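Local coordinates for protein, Family 18 Chitinase (PDB 3SIM) that probably hydrolyses the beta-1,4 glycosidic bonds of chitin, as expected of a plant glycoside hydrolase of family 18 built on a TIM barrel, at residues L2-I7 against K28-L33; F35-T40 against N53-S58; S47-F52 against V103-T108; V78-G83 against D120-D125; A97-W102 against F137-G142. All coordinates share one frame; numbering follows the deposited sequence.

In the fold
Contacts 1 and 4 are the core of the barrel: both are parallel strand pairs, joined through backbone bonds between Leu33 and strand 76-83, and both combine ladders of N-H...O bonds with side chains on two faces. Contact 2 shares strand 28-37 with contact 1 but lies farther out and only partly buried; there the pairing is antiparallel and soon gives way to loop. Contacts 3 and 5 use helix 99-116 in the outer layer, centred about 19 and 20 Å from the middle of the chain. Contact 3 is partly buried and mostly polar, an asparagine held by a loop; contact 5 is buried, has no hydrogen bond across it and relies on tryptophan, cysteine and aliphatic groups.

Contact 1. Residues L2-I7 against K28-L33; sequences LFVEYI and KFQFVL
The Tyr6 ring and Val32 leave the sheet in the same direction, with the valine over one face of the ring: Val32 CB is 4.2 Å from the centroid of the Tyr6 ring and 17° off its normal, a CH-pi contact. Val32 CG1, anti to the backbone N (chi1 179°), adds an approach of 3.6 Å to Tyr6 CE1. The other branch, CG2, turns back to Val4, 3.6 Å from its CG1. On this same face Leu2 crosses the outstretched arm of Gln30, with Leu2 CD2 3.6 Å from Gln30 CD. Val4 CG2 lies near the amide nitrogen. An alanine at Gln30 would probably open a gap beside Leu2 CD2 and Val4 CG2, which now rest against the amide.

The face with Phe3, Phe29 and Phe31 is mainly aromatic. Phe3 and Phe29 run alongside each other with planes 57° apart, and Phe29 CE1 comes to the edge of the Phe3 ring, 3.6 Å from its CD1. Further along, Ile7 CG2 sits 4.0 Å from Phe31 CD2. Five backbone bonds fix this parallel register, beginning with Phe3 N to Lys28 O at 3.0 Å. Tyr6 OH is bonded to Ser160 and Asn184 across the barrel, whereas Glu5 and Ile7 touch helix 255-258. The chemistry thus splits by face: polar groups mix with aliphatic ones inside the barrel, and the outward face is hydrophobic except for the Glu5 carboxylate, close to like-charged Glu266.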
# COMPACT_ATOMS: atom_id res chain seq x y z
N LEU A 2 -12.57 -3.57 6.23
CA LEU A 2 -11.35 -3.67 5.45
C LEU A 2 -10.13 -3.66 6.33
O LEU A 2 -9.93 -2.79 7.13
CB LEU A 2 -11.22 -2.48 4.55
CG LEU A 2 -10.60 -2.36 3.17
CD1 LEU A 2 -10.06 -1.10 2.99
CD2 LEU A 2 -9.79 -3.46 2.59
N PHE A 3 -9.29 -4.65 6.12
CA PHE A 3 -7.97 -4.73 6.70
C PHE A 3 -6.92 -5.01 5.63
O PHE A 3 -7.03 -5.95 4.92
CB PHE A 3 -7.94 -5.79 7.81
CG PHE A 3 -6.62 -5.95 8.50
CD1 PHE A 3 -5.81 -7.03 8.23
CD2 PHE A 3 -6.21 -5.06 9.45
CE1 PHE A 3 -4.62 -7.17 8.84
CE2 PHE A 3 -5.05 -5.17 10.06
CZ PHE A 3 -4.23 -6.23 9.77
N VAL A 4 -5.91 -4.18 5.58
CA VAL A 4 -4.82 -4.21 4.64
C VAL A 4 -3.46 -4.55 5.30
O VAL A 4 -3.01 -3.89 6.17
CB VAL A 4 -4.73 -2.89 3.90
CG1 VAL A 4 -3.73 -2.97 2.85
CG2 VAL A 4 -6.04 -2.47 3.35
N GLU A 5 -2.85 -5.62 4.84
CA GLU A 5 -1.56 -6.13 5.27
C GLU A 5 -0.45 -6.05 4.22
O GLU A 5 -0.42 -6.82 3.32
CB GLU A 5 -1.71 -7.57 5.78
CG GLU A 5 -0.51 -8.19 6.42
CD GLU A 5 -0.28 -7.77 7.93
OE1 GLU A 5 -1.04 -7.03 8.48
OE2 GLU A 5 0.66 -8.19 8.54
N TYR A 6 0.49 -5.13 4.38
CA TYR A 6 1.67 -5.11 3.51
C TYR A 6 2.60 -6.35 3.77
O TYR A 6 2.72 -6.75 4.86
CB TYR A 6 2.42 -3.78 3.54
CG TYR A 6 1.66 -2.64 2.88
CD1 TYR A 6 1.97 -2.19 1.63
CD2 TYR A 6 0.56 -2.10 3.48
CE1 TYR A 6 1.24 -1.15 1.05
CE2 TYR A 6 -0.17 -1.12 2.92
CZ TYR A 6 0.16 -0.63 1.71
OH TYR A 6 -0.58 0.35 1.19
N ILE A 7 3.16 -6.93 2.74
CA ILE A 7 3.99 -8.12 2.83
C ILE A 7 5.02 -8.29 1.70
O ILE A 7 4.81 -7.96 0.57
CB ILE A 7 3.13 -9.45 2.98
CG1 ILE A 7 3.99 -10.71 3.24
CG2 ILE A 7 2.36 -9.69 1.79
CD1 ILE A 7 3.28 -11.81 3.71
N LYS A 28 -13.32 -7.68 3.85
CA LYS A 28 -12.24 -7.61 2.90
C LYS A 28 -10.86 -7.59 3.55
O LYS A 28 -10.46 -6.62 4.14
CB LYS A 28 -12.38 -6.38 2.02
CG LYS A 28 -13.60 -6.19 1.26
CD LYS A 28 -13.54 -4.87 0.64
CE LYS A 28 -14.74 -4.51 -0.08
NZ LYS A 28 -14.90 -5.20 -1.33
N PHE A 29 -10.14 -8.68 3.41
CA PHE A 29 -8.77 -8.77 3.80
C PHE A 29 -7.91 -8.60 2.53
O PHE A 29 -7.99 -9.40 1.61
CB PHE A 29 -8.48 -10.09 4.48
CG PHE A 29 -7.09 -10.21 5.06
CD1 PHE A 29 -6.92 -10.28 6.42
CD2 PHE A 29 -5.97 -10.27 4.29
CE1 PHE A 29 -5.64 -10.38 6.95
CE2 PHE A 29 -4.73 -10.40 4.84
CZ PHE A 29 -4.57 -10.45 6.12
N GLN A 30 -7.09 -7.58 2.48
CA GLN A 30 -6.17 -7.44 1.35
C GLN A 30 -4.70 -7.56 1.73
O GLN A 30 -4.19 -6.75 2.43
CB GLN A 30 -6.46 -6.20 0.51
CG GLN A 30 -7.92 -5.86 0.29
CD GLN A 30 -8.21 -4.55 -0.48
OE1 GLN A 30 -9.27 -4.40 -1.03
NE2 GLN A 30 -7.32 -3.63 -0.43
N PHE A 31 -4.05 -8.62 1.26
CA PHE A 31 -2.60 -8.70 1.18
C PHE A 31 -2.06 -7.67 0.16
O PHE A 31 -2.66 -7.48 -0.86
CB PHE A 31 -2.10 -10.12 0.89
CG PHE A 31 -2.11 -11.05 2.10
CD1 PHE A 31 -2.98 -12.11 2.17
CD2 PHE A 31 -1.27 -10.87 3.14
CE1 PHE A 31 -2.99 -12.93 3.27
CE2 PHE A 31 -1.29 -11.67 4.20
CZ PHE A 31 -2.14 -12.71 4.27
N VAL A 32 -0.99 -6.97 0.47
CA VAL A 32 -0.33 -6.11 -0.51
C VAL A 32 1.19 -6.40 -0.76
O VAL A 32 2.03 -6.13 0.06
CB VAL A 32 -0.61 -4.55 -0.25
CG1 VAL A 32 0.07 -3.70 -1.23
CG2 VAL A 32 -2.05 -4.25 -0.11
N LEU A 33 1.50 -6.98 -1.90
CA LEU A 33 2.86 -7.42 -2.21
C LEU A 33 3.87 -6.24 -2.41
O LEU A 33 3.65 -5.39 -3.20
CB LEU A 33 2.87 -8.35 -3.42
CG LEU A 33 2.11 -9.66 -3.38
CD1 LEU A 33 1.96 -10.29 -4.73
CD2 LEU A 33 2.78 -10.61 -2.41

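Contact 2. Residues F35-T40 against N53-S58. With ACT (acetate ion), chain C.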
# COMPACT_ATOMS: atom_id res chain seq x y z
N PHE A 35 7.86 -5.13 -3.27
CA PHE A 35 7.31 -4.24 -4.25
C PHE A 35 7.60 -4.71 -5.72
O PHE A 35 8.45 -5.49 -5.97
CB PHE A 35 7.92 -2.84 -4.09
CG PHE A 35 7.62 -2.17 -2.78
CD1 PHE A 35 6.55 -1.37 -2.64
CD2 PHE A 35 8.46 -2.33 -1.71
CE1 PHE A 35 6.30 -0.75 -1.48
CE2 PHE A 35 8.20 -1.71 -0.52
CZ PHE A 35 7.12 -0.92 -0.41
N ALA A 36 6.84 -4.17 -6.64
CA ALA A 36 7.19 -4.13 -8.03
C ALA A 36 7.73 -2.74 -8.32
O ALA A 36 7.13 -1.78 -7.96
CB ALA A 36 6.03 -4.43 -8.90
N VAL A 37 8.91 -2.69 -8.92
CA VAL A 37 9.67 -1.49 -9.21
C VAL A 37 10.16 -1.43 -10.67
O VAL A 37 10.67 -2.38 -11.17
CB VAL A 37 10.90 -1.33 -8.26
CG1 VAL A 37 11.43 0.04 -8.30
CG2 VAL A 37 10.62 -1.68 -6.86
N ASP A 38 10.04 -0.27 -11.29
CA ASP A 38 10.58 -0.04 -12.62
C ASP A 38 12.06 0.38 -12.61
O ASP A 38 12.41 1.43 -13.08
CB ASP A 38 9.70 0.88 -13.46
CG ASP A 38 9.50 2.28 -12.86
OD1 ASP A 38 9.52 2.46 -11.66
OD2 ASP A 38 9.38 3.18 -13.64
N TYR A 39 12.88 -0.50 -12.06
CA TYR A 39 14.31 -0.39 -11.96
C TYR A 39 14.90 -1.75 -12.30
O TYR A 39 14.27 -2.74 -12.14
CB TYR A 39 14.75 0.06 -10.57
CG TYR A 39 14.87 1.57 -10.31
CD1 TYR A 39 16.09 2.14 -9.94
CD2 TYR A 39 13.78 2.41 -10.43
CE1 TYR A 39 16.18 3.48 -9.71
CE2 TYR A 39 13.88 3.75 -10.20
CZ TYR A 39 15.08 4.29 -9.84
OH TYR A 39 15.17 5.59 -9.60
N THR A 40 16.14 -1.71 -12.72
CA THR A 40 16.88 -2.89 -13.09
C THR A 40 17.06 -3.85 -11.92
O THR A 40 17.18 -3.45 -10.84
CB THR A 40 18.28 -2.58 -13.77
OG1 THR A 40 19.11 -1.84 -12.89
CG2 THR A 40 18.13 -1.88 -15.13
N ASN A 53 9.84 -4.79 -12.69
CA ASN A 53 10.42 -5.99 -12.17
C ASN A 53 9.88 -6.34 -10.77
O ASN A 53 9.46 -5.48 -10.09
CB ASN A 53 11.95 -5.86 -12.16
CG ASN A 53 12.56 -6.01 -13.53
OD1 ASN A 53 12.34 -6.97 -14.17
ND2 ASN A 53 13.30 -5.06 -13.94
N VAL A 54 9.91 -7.61 -10.41
CA VAL A 54 9.42 -8.14 -9.17
C VAL A 54 10.51 -8.14 -8.06
O VAL A 54 11.44 -8.79 -8.21
CB VAL A 54 8.86 -9.56 -9.38
CG1 VAL A 54 8.68 -10.30 -8.10
CG2 VAL A 54 7.58 -9.53 -10.15
N PHE A 55 10.36 -7.38 -6.98
CA PHE A 55 11.39 -7.34 -5.93
C PHE A 55 11.12 -8.09 -4.63
O PHE A 55 11.93 -8.18 -3.79
CB PHE A 55 11.88 -5.92 -5.70
CG PHE A 55 12.73 -5.38 -6.81
CD1 PHE A 55 12.16 -4.80 -7.88
CD2 PHE A 55 14.10 -5.46 -6.78
CE1 PHE A 55 12.90 -4.34 -8.89
CE2 PHE A 55 14.85 -4.96 -7.79
CZ PHE A 55 14.25 -4.42 -8.85
N TRP A 56 9.91 -8.61 -4.51
CA TRP A 56 9.62 -9.60 -3.50
C TRP A 56 10.07 -10.96 -3.95
O TRP A 56 10.38 -11.14 -5.10
CB TRP A 56 8.15 -9.67 -3.04
CG TRP A 56 7.20 -10.22 -4.00
CD1 TRP A 56 6.75 -11.48 -4.07
CD2 TRP A 56 6.56 -9.52 -5.04
NE1 TRP A 56 5.89 -11.63 -5.09
CE2 TRP A 56 5.74 -10.43 -5.70
CE3 TRP A 56 6.58 -8.20 -5.46
CZ2 TRP A 56 4.97 -10.06 -6.76
CZ3 TRP A 56 5.83 -7.85 -6.49
CH2 TRP A 56 5.04 -8.77 -7.15
N ASP A 57 10.08 -11.88 -3.02
CA ASP A 57 10.55 -13.24 -3.25
C ASP A 57 9.43 -14.20 -3.73
O ASP A 57 8.66 -14.70 -2.96
CB ASP A 57 11.33 -13.74 -2.00
CG ASP A 57 11.99 -15.12 -2.19
OD1 ASP A 57 11.73 -15.82 -3.10
OD2 ASP A 57 12.75 -15.47 -1.36
N SER A 58 9.44 -14.44 -5.02
CA SER A 58 8.46 -15.28 -5.68
C SER A 58 8.47 -16.73 -5.22
O SER A 58 7.52 -17.37 -5.30
CB SER A 58 8.49 -15.19 -7.19
OG SER A 58 9.60 -15.72 -7.79
C ACT C . 14.18 -4.64 -17.55
O ACT C . 14.46 -3.67 -18.30
OXT ACT C . 15.03 -4.88 -16.66
CH3 ACT C . 12.90 -5.44 -17.71
O HOH W 1 10.54 -6.00 -2.00
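Val37 and Asn53 form the hydrogen-bonded pair of a short antiparallel extension, where strand 53-54 pairs with the C-terminal end of strand 28-37. The bonds run both ways: Val37 N to Asn53 O at 3.1 Å, and Asn53 N to Val37 O at 3.0 Å. Ala36 and Val54 make the adjoining non-hydrogen-bonded pair, and Phe55 N still reaches Phe35 O, 2.9 Å away. In the TIM barrel the core strands are parallel, so this antiparallel piece belongs to the loop that follows the second strand; Phe35, entered through a cis peptide bond, also touches Asp125, which fits the family 18 signature.

The side chain of Asn53 extends the pairing. Its ND2 donates to Tyr39 O over 3.1 Å in a nearly straight bond (167°); the acceptor lies close to the amide plane, but ND2 stands above the carbonyl plane of Tyr39. A second bond goes from ND2 to OXT of an acetate ion, probably from the crystallisation liquor.

Phe55 crosses Val37 at about a right angle, its CD1 3.6 Å from Val37 CG2, and turns its edge to the carbonyls of Tyr39 and Thr40. Trp56 has CG between its backbone N and carbonyl carbon (chi1 71°), which swings the six-membered ring back until CE3 lies 3.3 Å from Phe35 O, near the ring plane.

Contact 3. Residues S47-F52 against V103-T108; sequences STNGKF and VSNAVT
Asn105 points from helix 99-116 toward the loop residues Asn49 to Lys51, and it carries most of the contact. With CG anti to the carbonyl carbon (chi1 -67°), its amide enters the bend of the loop. ND2 donates to Asn49 O at 3.1 Å; the bond is nearly straight (167°), and the acceptor lies in the amide plane. A water 3.2 Å from Asn105 ND2 also accepts from Asn49 ND2, bridging two amides whose planes are almost perpendicular. The Asn49 amide is held mainly by Ala97 N, which donates to its OD1, and its ND2 also bonds to Ser101 OG. At the other end of the Asn105 amide, Lys51 bends at its last torsion to bring NZ 3.2 Å from Asn105 OD1, well above the plane of that carbonyl.

This joins the loop between strands 28-37 and 53-54 to the helix of the beta-alpha-beta unit that links strands 76-83 and 121-125 of the TIM barrel.

Ala106 comes next, its CA 3.2 Å from Gly50 O. A side chain on Gly50 would point toward the helix and, at these backbone angles, would also press on the carbonyl O of Asn49. Ala106 CB meets the edge of the Phe52 ring, 3.9 Å from CE2.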
# COMPACT_ATOMS: atom_id res chain seq x y z
N SER A 47 16.74 3.20 -13.45
CA SER A 47 15.39 3.25 -13.92
C SER A 47 15.16 2.72 -15.34
O SER A 47 15.98 2.88 -16.18
CB SER A 47 14.70 4.59 -13.65
OG SER A 47 15.01 5.58 -14.55
N THR A 48 14.02 2.08 -15.53
CA THR A 48 13.66 1.43 -16.78
C THR A 48 12.45 2.01 -17.54
O THR A 48 11.91 1.39 -18.40
CB THR A 48 13.40 -0.03 -16.61
OG1 THR A 48 12.26 -0.20 -15.79
CG2 THR A 48 14.62 -0.77 -16.03
N ASN A 49 12.06 3.21 -17.18
CA ASN A 49 10.95 3.88 -17.82
C ASN A 49 9.61 3.07 -17.80
O ASN A 49 9.02 2.89 -18.78
CB ASN A 49 11.34 4.33 -19.23
CG ASN A 49 10.36 5.34 -19.81
OD1 ASN A 49 9.92 6.18 -19.12
ND2 ASN A 49 10.02 5.20 -21.07
N GLY A 50 9.21 2.57 -16.65
CA GLY A 50 8.00 1.82 -16.50
C GLY A 50 8.01 0.33 -16.87
O GLY A 50 6.98 -0.25 -16.91
N LYS A 51 9.17 -0.26 -17.08
CA LYS A 51 9.24 -1.68 -17.18
C LYS A 51 9.40 -2.34 -15.80
O LYS A 51 10.46 -2.43 -15.31
CB LYS A 51 10.36 -2.09 -18.13
CG LYS A 51 10.22 -1.59 -19.54
CD LYS A 51 11.32 -2.04 -20.41
CE LYS A 51 11.27 -1.49 -21.76
NZ LYS A 51 10.27 -1.99 -22.65
N PHE A 52 8.32 -2.81 -15.23
CA PHE A 52 8.34 -3.35 -13.89
C PHE A 52 9.05 -4.69 -13.73
O PHE A 52 8.85 -5.55 -14.49
CB PHE A 52 6.93 -3.33 -13.33
CG PHE A 52 6.48 -1.96 -12.99
CD1 PHE A 52 6.73 -1.44 -11.73
CD2 PHE A 52 5.93 -1.15 -13.93
CE1 PHE A 52 6.38 -0.16 -11.42
CE2 PHE A 52 5.60 0.12 -13.64
CZ PHE A 52 5.80 0.61 -12.37
N VAL A 103 3.66 4.82 -19.69
CA VAL A 103 2.38 4.18 -19.60
C VAL A 103 2.33 2.88 -20.45
O VAL A 103 1.96 1.87 -19.98
CB VAL A 103 1.24 5.12 -20.00
CG1 VAL A 103 -0.03 4.37 -20.15
CG2 VAL A 103 1.08 6.23 -19.01
N SER A 104 2.82 2.92 -21.68
CA SER A 104 2.83 1.73 -22.51
C SER A 104 3.65 0.60 -21.88
O SER A 104 3.20 -0.50 -21.80
CB SER A 104 3.38 2.07 -23.89
OG SER A 104 3.59 0.92 -24.61
N ASN A 105 4.84 0.93 -21.38
CA ASN A 105 5.67 -0.05 -20.69
C ASN A 105 5.03 -0.61 -19.40
O ASN A 105 5.09 -1.77 -19.16
CB ASN A 105 7.07 0.47 -20.40
CG ASN A 105 7.93 0.72 -21.67
OD1 ASN A 105 7.79 0.07 -22.64
ND2 ASN A 105 8.81 1.66 -21.59
N ALA A 106 4.44 0.27 -18.61
CA ALA A 106 3.78 -0.06 -17.37
C ALA A 106 2.56 -1.00 -17.54
O ALA A 106 2.47 -1.97 -16.87
CB ALA A 106 3.40 1.23 -16.63
N VAL A 107 1.70 -0.68 -18.49
CA VAL A 107 0.57 -1.50 -18.81
C VAL A 107 1.01 -2.90 -19.29
O VAL A 107 0.54 -3.83 -18.80
CB VAL A 107 -0.47 -0.82 -19.82
CG1 VAL A 107 -1.56 -1.72 -20.19
CG2 VAL A 107 -1.06 0.48 -19.27
N THR A 108 1.97 -2.99 -20.18
CA THR A 108 2.41 -4.30 -20.63
C THR A 108 3.03 -5.17 -19.52
O THR A 108 2.57 -6.21 -19.25
CB THR A 108 3.43 -4.14 -21.77
OG1 THR A 108 2.81 -3.49 -22.87
CG2 THR A 108 3.97 -5.47 -22.17
O HOH W 2 11.33 2.95 -23.00

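Contact 4. Residues V78-G83 against D120-D125; sequences VAVSLG and DGIDID
Val78 is gripped twice by Asp120: its N donates to Asp120 OD2 at 3.1 Å, on the anti lone pair, while its O accepts from Asp120 N at 2.9 Å. The Asp120 carboxylate also makes long, weak ion pairs with Lys70 and Arg77. An alanine at Asp120 would probably leave Val78 N and these two charges without their partner, weakening the join at the N-terminal end of strand 121-125. Val80 continues the parallel ladder, its N bonding to Gly121 O and its O receiving Asp123 N over 2.8 Å. Ser81 OG, anti to the backbone N (chi1 -176°), donates to Asp123 OD2 at 2.9 Å from the anti side, 26° out of the carboxylate plane. Leu82 CD1 lies 3.9 Å from Ile124 CD1. Leu82 O accepts from Asp125 N.

Asp120, Asp123 and Asp125 fit the DxxDxDxE signature of family 18, whose glutamate would be Glu127. Ser158 and Ser160 hold Asp123 OD1. Strands 28-37 and 156-159 flank this pair in the barrel, and helix 134-150 packs on Leu82 and Ile124.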
# COMPACT_ATOMS: atom_id res chain seq x y z
N VAL A 78 -5.49 -10.14 -3.10
CA VAL A 78 -4.10 -9.75 -3.16
C VAL A 78 -3.77 -8.66 -4.18
O VAL A 78 -4.11 -8.78 -5.32
CB VAL A 78 -3.16 -10.97 -3.42
CG1 VAL A 78 -1.68 -10.56 -3.42
CG2 VAL A 78 -3.47 -12.10 -2.54
N ALA A 79 -3.08 -7.64 -3.77
CA ALA A 79 -2.67 -6.57 -4.64
C ALA A 79 -1.11 -6.46 -4.73
O ALA A 79 -0.44 -7.17 -4.06
CB ALA A 79 -3.27 -5.31 -4.22
N VAL A 80 -0.60 -5.63 -5.60
CA VAL A 80 0.81 -5.29 -5.63
C VAL A 80 1.06 -3.77 -5.48
O VAL A 80 0.38 -2.96 -6.07
CB VAL A 80 1.52 -5.86 -6.88
CG1 VAL A 80 0.92 -5.37 -8.10
CG2 VAL A 80 3.01 -5.53 -6.90
N SER A 81 2.05 -3.41 -4.67
CA SER A 81 2.49 -2.05 -4.48
C SER A 81 3.68 -1.65 -5.38
O SER A 81 4.69 -2.31 -5.40
CB SER A 81 2.76 -1.74 -2.99
OG SER A 81 3.09 -0.43 -2.73
N LEU A 82 3.54 -0.55 -6.05
CA LEU A 82 4.53 0.05 -6.92
C LEU A 82 5.46 1.04 -6.18
O LEU A 82 5.05 1.89 -5.46
CB LEU A 82 3.86 0.73 -8.09
CG LEU A 82 2.71 0.05 -8.85
CD1 LEU A 82 2.25 0.87 -9.99
CD2 LEU A 82 3.12 -1.30 -9.31
N GLY A 83 6.73 0.92 -6.46
CA GLY A 83 7.75 1.79 -5.96
C GLY A 83 8.41 1.40 -4.68
O GLY A 83 9.28 0.58 -4.66
N ASP A 120 -5.63 -8.97 -7.79
CA ASP A 120 -6.89 -8.26 -7.83
C ASP A 120 -6.83 -6.72 -7.88
O ASP A 120 -7.81 -6.06 -8.16
CB ASP A 120 -7.69 -8.70 -6.63
CG ASP A 120 -7.78 -10.20 -6.51
OD1 ASP A 120 -8.52 -10.78 -7.30
OD2 ASP A 120 -7.05 -10.75 -5.65
N GLY A 121 -5.68 -6.19 -7.55
CA GLY A 121 -5.46 -4.78 -7.40
C GLY A 121 -4.03 -4.26 -7.43
O GLY A 121 -3.12 -5.01 -7.44
N ILE A 122 -3.88 -2.95 -7.47
CA ILE A 122 -2.60 -2.28 -7.25
C ILE A 122 -2.62 -1.17 -6.17
O ILE A 122 -3.65 -0.64 -5.84
CB ILE A 122 -1.86 -1.79 -8.52
CG1 ILE A 122 -2.31 -0.43 -8.98
CG2 ILE A 122 -1.99 -2.74 -9.62
CD1 ILE A 122 -3.67 -0.31 -9.09
N ASP A 123 -1.46 -0.84 -5.68
CA ASP A 123 -1.24 0.22 -4.71
C ASP A 123 -0.10 1.12 -5.21
O ASP A 123 0.85 0.66 -5.73
CB ASP A 123 -0.95 -0.30 -3.32
CG ASP A 123 -0.48 0.82 -2.32
OD1 ASP A 123 -1.16 1.82 -2.12
OD2 ASP A 123 0.59 0.71 -1.81
N ILE A 124 -0.23 2.40 -4.96
CA ILE A 124 0.79 3.33 -5.40
C ILE A 124 1.65 3.86 -4.26
O ILE A 124 1.16 4.51 -3.39
CB ILE A 124 0.22 4.51 -6.20
CG1 ILE A 124 -0.85 4.05 -7.21
CG2 ILE A 124 1.30 5.31 -6.75
CD1 ILE A 124 -0.39 3.13 -8.23
N ASP A 125 2.91 3.50 -4.24
CA ASP A 125 3.84 3.88 -3.18
C ASP A 125 5.20 4.50 -3.63
O ASP A 125 6.21 4.18 -3.11
CB ASP A 125 4.01 2.78 -2.12
CG ASP A 125 4.91 3.25 -0.86
OD1 ASP A 125 5.73 2.49 -0.47
OD2 ASP A 125 4.79 4.36 -0.40

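Contact 5. Residues A97-W102 against F137-G142; sequences ASVDSW and FAECIG
Trp102 sends CG anti to its backbone N (chi1 -166°), which lays the indole against helix 134-150, and Cys140 places SG anti to its carbonyl carbon (chi1 -78°), which turns the sulfur toward the indole. Cys140 CB lies 3.7 Å from Trp102 CE3. The sulfur sits obliquely to the indole, 4.6 Å from the centroid of its five-membered ring and 41° off the normal, a sulfur-aromatic contact. At the far end of the ring system, Trp102 CH2 is 4.1 Å from Ile141 CD1.

One turn earlier, Val99 lies across the end of the Glu139 chain, with Val99 CG2 3.8 Å from Glu139 OE1. No hydrogen bond spans the two segments; polar ties run alongside instead, with Trp102 NE1 bonded to Asp38 and Asp100 in a salt bridge with Arg143. Ser98 is the N-cap of helix 99-116, its OG 2.7 Å from Ser101 OG in a hydrogen bond.

Such side-by-side packing of successive helices, each joining neighbouring strands, is characteristic of the outer layer of a TIM barrel.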
# COMPACT_ATOMS: atom_id res chain seq x y z
N ALA A 97 10.49 9.04 -19.15
CA ALA A 97 11.04 9.60 -20.38
C ALA A 97 10.02 10.39 -21.23
O ALA A 97 10.33 11.40 -21.75
CB ALA A 97 11.75 8.58 -21.16
N SER A 98 8.82 9.86 -21.30
CA SER A 98 7.62 10.54 -21.73
C SER A 98 6.44 9.87 -21.06
O SER A 98 6.54 8.76 -20.72
CB SER A 98 7.42 10.46 -23.24
OG SER A 98 7.29 9.17 -23.70
N VAL A 99 5.32 10.55 -20.99
CA VAL A 99 4.14 9.97 -20.42
C VAL A 99 3.67 8.74 -21.23
O VAL A 99 3.35 7.74 -20.66
CB VAL A 99 3.02 10.97 -20.28
CG1 VAL A 99 1.78 10.32 -19.94
CG2 VAL A 99 3.36 12.03 -19.25
N ASP A 100 3.64 8.89 -22.55
CA ASP A 100 3.12 7.88 -23.43
C ASP A 100 3.98 6.64 -23.33
O ASP A 100 3.48 5.59 -23.24
CB ASP A 100 3.08 8.34 -24.90
CG ASP A 100 1.86 9.22 -25.27
OD1 ASP A 100 0.85 9.30 -24.60
OD2 ASP A 100 1.91 9.85 -26.30
N SER A 101 5.30 6.80 -23.37
CA SER A 101 6.22 5.68 -23.30
C SER A 101 6.22 4.93 -21.96
O SER A 101 6.25 3.77 -21.95
CB SER A 101 7.63 6.02 -23.80
OG SER A 101 8.30 6.79 -22.90
N TRP A 102 6.18 5.66 -20.85
CA TRP A 102 6.08 5.08 -19.52
C TRP A 102 4.80 4.25 -19.33
O TRP A 102 4.87 3.14 -19.03
CB TRP A 102 6.19 6.14 -18.41
CG TRP A 102 6.41 5.58 -17.08
CD1 TRP A 102 7.60 5.41 -16.47
CD2 TRP A 102 5.43 5.11 -16.17
NE1 TRP A 102 7.42 4.90 -15.25
CE2 TRP A 102 6.10 4.67 -15.05
CE3 TRP A 102 4.04 5.00 -16.20
CZ2 TRP A 102 5.46 4.12 -13.99
CZ3 TRP A 102 3.40 4.44 -15.11
CH2 TRP A 102 4.12 4.02 -14.03
N PHE A 137 3.66 12.68 -13.10
CA PHE A 137 3.27 11.62 -12.16
C PHE A 137 1.75 11.38 -12.14
O PHE A 137 1.34 10.31 -12.25
CB PHE A 137 3.72 11.99 -10.71
CG PHE A 137 3.39 10.94 -9.65
CD1 PHE A 137 3.99 9.68 -9.65
CD2 PHE A 137 2.48 11.20 -8.67
CE1 PHE A 137 3.64 8.76 -8.64
CE2 PHE A 137 2.18 10.28 -7.74
CZ PHE A 137 2.76 9.10 -7.69
N ALA A 138 0.95 12.41 -12.03
CA ALA A 138 -0.48 12.26 -12.03
C ALA A 138 -1.03 11.61 -13.31
O ALA A 138 -1.83 10.75 -13.23
CB ALA A 138 -1.16 13.58 -11.76
N GLU A 139 -0.55 12.06 -14.45
CA GLU A 139 -0.90 11.54 -15.74
C GLU A 139 -0.46 10.10 -15.99
O GLU A 139 -1.27 9.37 -16.38
CB GLU A 139 -0.32 12.39 -16.87
CG GLU A 139 -1.08 13.56 -17.29
CD GLU A 139 -0.34 14.41 -18.36
OE1 GLU A 139 0.01 13.88 -19.44
OE2 GLU A 139 -0.14 15.59 -18.09
N CYS A 140 0.77 9.74 -15.66
CA CYS A 140 1.26 8.40 -15.79
C CYS A 140 0.45 7.40 -14.93
O CYS A 140 -0.05 6.44 -15.45
CB CYS A 140 2.74 8.32 -15.38
SG CYS A 140 4.01 8.91 -16.51
N ILE A 141 0.33 7.68 -13.64
CA ILE A 141 -0.42 6.83 -12.75
C ILE A 141 -1.91 6.79 -13.06
O ILE A 141 -2.49 5.75 -13.02
CB ILE A 141 -0.18 7.14 -11.25
CG1 ILE A 141 1.31 7.18 -10.95
CG2 ILE A 141 -0.92 6.17 -10.35
CD1 ILE A 141 1.99 5.92 -11.10
N GLY A 142 -2.49 7.94 -13.34
CA GLY A 142 -3.90 8.03 -13.68
C GLY A 142 -4.22 7.22 -14.93
O GLY A 142 -5.08 6.43 -14.87